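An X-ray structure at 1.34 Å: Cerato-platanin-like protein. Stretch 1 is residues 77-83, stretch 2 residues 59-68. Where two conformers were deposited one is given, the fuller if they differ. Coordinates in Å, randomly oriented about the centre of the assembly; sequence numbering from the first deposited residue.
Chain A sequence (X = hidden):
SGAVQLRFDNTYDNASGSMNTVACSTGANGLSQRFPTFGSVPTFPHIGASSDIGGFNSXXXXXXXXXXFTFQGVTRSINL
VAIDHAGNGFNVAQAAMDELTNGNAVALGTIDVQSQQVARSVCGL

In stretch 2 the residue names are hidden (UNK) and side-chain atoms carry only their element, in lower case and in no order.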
# COMPACT_ATOMS: atom_id res chain seq x y z
N SER A 77 -13.31 -3.22 -0.46
CA SER A 77 -12.02 -3.88 -0.58
C SER A 77 -11.27 -3.36 -1.81
O SER A 77 -11.84 -3.17 -2.83
CB SER A 77 -12.09 -5.41 -0.71
OG SER A 77 -12.84 -6.05 0.30
N ILE A 78 -9.96 -3.25 -1.65
CA ILE A 78 -9.02 -2.92 -2.71
C ILE A 78 -7.84 -3.86 -2.65
O ILE A 78 -7.57 -4.44 -1.64
CB ILE A 78 -8.50 -1.45 -2.64
CG1 ILE A 78 -7.73 -1.24 -1.33
CG2 ILE A 78 -9.64 -0.47 -2.79
CD1 ILE A 78 -6.99 0.11 -1.25
N ASN A 79 -7.19 -3.99 -3.79
CA ASN A 79 -5.92 -4.65 -3.89
C ASN A 79 -4.78 -3.62 -3.97
O ASN A 79 -4.85 -2.67 -4.67
CB ASN A 79 -5.89 -5.57 -5.11
CG ASN A 79 -6.97 -6.66 -5.07
OD1 ASN A 79 -7.36 -7.12 -4.06
ND2 ASN A 79 -7.47 -6.97 -6.21
N LEU A 80 -3.77 -3.84 -3.16
CA LEU A 80 -2.76 -2.85 -2.90
C LEU A 80 -1.37 -3.46 -2.89
O LEU A 80 -1.18 -4.50 -2.36
CB LEU A 80 -3.06 -2.17 -1.54
CG LEU A 80 -2.06 -1.06 -1.16
CD1 LEU A 80 -2.79 0.18 -0.63
CD2 LEU A 80 -1.07 -1.56 -0.08
N VAL A 81 -0.40 -2.75 -3.44
CA VAL A 81 1.00 -3.21 -3.43
C VAL A 81 1.79 -2.48 -2.37
O VAL A 81 1.79 -1.31 -2.33
CB VAL A 81 1.69 -3.00 -4.83
CG1 VAL A 81 3.19 -3.42 -4.78
CG2 VAL A 81 0.93 -3.82 -5.92
N ALA A 82 2.49 -3.25 -1.58
CA ALA A 82 3.38 -2.70 -0.58
C ALA A 82 4.78 -2.49 -1.14
O ALA A 82 5.34 -3.36 -1.68
CB ALA A 82 3.38 -3.60 0.66
N ILE A 83 5.24 -1.26 -1.01
CA ILE A 83 6.53 -0.84 -1.57
C ILE A 83 7.54 -0.20 -0.59
O ILE A 83 8.54 0.30 -1.00
CB ILE A 83 6.27 0.16 -2.73
CG1 ILE A 83 5.71 1.50 -2.23
CG2 ILE A 83 5.35 -0.49 -3.78
CD1 ILE A 83 5.69 2.61 -3.25
N UNK A 59 12.08 -9.43 1.38
CA UNK A 59 11.37 -10.31 0.44
C UNK A 59 9.88 -9.97 0.35
O UNK A 59 9.27 -10.49 -0.52
c UNK A 59 11.70 -11.46 2.47
c UNK A 59 11.61 -11.70 1.00
c UNK A 59 12.52 -10.20 2.56
N UNK A 60 9.37 -9.12 1.24
CA UNK A 60 7.97 -8.70 1.20
C UNK A 60 7.74 -7.48 0.28
O UNK A 60 6.64 -7.10 0.02
c UNK A 60 7.46 -8.43 2.60
N UNK A 61 8.82 -6.96 -0.29
CA UNK A 61 8.70 -5.89 -1.29
C UNK A 61 7.89 -6.37 -2.48
O UNK A 61 8.23 -7.36 -3.10
s UNK A 61 10.99 -4.36 -0.60
c UNK A 61 10.11 -5.45 -1.81
N UNK A 62 6.84 -5.63 -2.78
CA UNK A 62 5.94 -6.01 -3.86
C UNK A 62 4.75 -6.86 -3.45
O UNK A 62 3.90 -7.14 -4.26
N UNK A 63 4.61 -7.18 -2.17
CA UNK A 63 3.49 -7.98 -1.77
C UNK A 63 2.17 -7.30 -2.09
O UNK A 63 2.01 -6.13 -1.97
o UNK A 63 5.07 -10.08 -0.86
n UNK A 63 4.62 -9.78 1.25
c UNK A 63 3.54 -8.33 -0.29
c UNK A 63 4.47 -9.51 0.01
N UNK A 64 1.23 -8.13 -2.48
CA UNK A 64 -0.09 -7.72 -2.88
C UNK A 64 -1.10 -8.15 -1.82
O UNK A 64 -1.14 -9.26 -1.48
s UNK A 64 -2.02 -8.00 -4.95
c UNK A 64 -0.41 -8.42 -4.21
N UNK A 65 -1.88 -7.20 -1.34
CA UNK A 65 -2.82 -7.41 -0.27
C UNK A 65 -4.22 -6.98 -0.68
O UNK A 65 -4.41 -5.93 -1.23
c UNK A 65 1.28 -6.57 1.56
c UNK A 65 0.31 -8.22 2.99
c UNK A 65 0.06 -6.29 1.04
c UNK A 65 1.41 -7.57 2.49
c UNK A 65 -1.07 -6.94 1.50
c UNK A 65 -0.92 -7.91 2.49
c UNK A 65 -2.42 -6.59 0.95
o UNK A 65 2.64 -7.87 2.98
N UNK A 66 -5.19 -7.80 -0.33
CA UNK A 66 -6.58 -7.42 -0.44
C UNK A 66 -6.94 -6.90 0.92
O UNK A 66 -6.88 -7.60 1.90
c UNK A 66 -7.48 -8.61 -0.81
o UNK A 66 -7.14 -9.04 -2.12
c UNK A 66 -8.91 -8.19 -0.80
N UNK A 67 -7.28 -5.62 0.95
CA UNK A 67 -7.57 -4.87 2.18
C UNK A 67 -9.05 -4.54 2.18
O UNK A 67 -9.54 -4.03 1.24
c UNK A 67 -4.35 -2.73 2.14
c UNK A 67 -5.20 -3.90 2.23
c UNK A 67 -7.00 -2.84 3.59
c UNK A 67 -6.72 -3.58 2.28
N UNK A 68 -9.72 -4.85 3.28
CA UNK A 68 -11.16 -4.70 3.47
C UNK A 68 -11.51 -3.85 4.69
O UNK A 68 -10.85 -3.89 5.68
c UNK A 68 -11.81 -6.06 3.69
o UNK A 68 -11.56 -6.85 2.57

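Position 59 carries three side-chain carbons that close a ring onto its own backbone N, which identifies Pro-59; it lies out of reach of stretch 1. Position 60 has a single carbon and is Ala-60. Position 61 has one carbon followed by a sulfur, without the terminal carbon of methionine, so it is Cys-61; its sulfur is bonded covalently elsewhere in the structure.

Position 62 has no side-chain atoms and phi/psi of 92/1°. A CB at these angles would be jammed against the carbonyl O of the preceding residue, so the backbone alone calls for Gly-62. Its N donates to Ala-82 O at 2.9 Å.

Position 63 has two carbons, the second bearing one oxygen and one nitrogen: a short amide, Asn-63. Backbone Asn-63 N donates to Ala-60 O at 3.0 Å, closing a type II turn, while backbone Asn-63 O accepts from Ala-82 N at 2.9 Å, with an N-H...O angle of 172°. Position 64 again shows one carbon and one sulfur, covalently bonded elsewhere, and is Cys-64; it pairs with Val-81, CA to CA 4.7 Å.

At position 65 one carbon leads to a six-carbon ring bearing an oxygen, the phenol of Tyr-65. Ala-82 CB lies at the ring edge, 3.7 Å from Tyr-65 CE1, and Asn-63 ND2 donates to Tyr-65 OH at 3.2 Å.

Position 66 has a first carbon carrying one oxygen and one carbon, hence Thr-66. Thr-66 OG1 donates to Asn-79 OD1 at 2.7 Å. Position 67 holds four carbons, forked at the first with one arm two carbons long, which distinguishes Ile-67 from leucine, forked one carbon later. Ile-67 CD1 packs 3.9 Å from Leu-80 CB. Position 68 has one carbon and one oxygen and is Ser-68; Ser-68 OG and Ser-77 OG hydrogen-bond at 2.7 Å, and either could be the donor.

The contact is an antiparallel strand pairing extended by the turn. Two reciprocal backbone pairs anchor it: Ile-67 N to Ile-78 O at 2.9 Å with Ile-78 N to Ile-67 O at 3.0 Å, and Tyr-65 N to Leu-80 O at 3.0 Å with Leu-80 N to Tyr-65 O at 2.9 Å. Side-chain alternation then sorts the chemistry. The face with Ile-78, Leu-80, Tyr-65 and Ile-67 brings apolar groups together, whereas the other carries the side-chain hydrogen bonds Ser-77 OG with Ser-68 OG and Thr-66 OG1 to Asn-79 OD1, together with Val-81 and Cys-64. In all, 602 Å² is buried, both sides summed.

Stretch 2 59-68: PACGNCYTIS
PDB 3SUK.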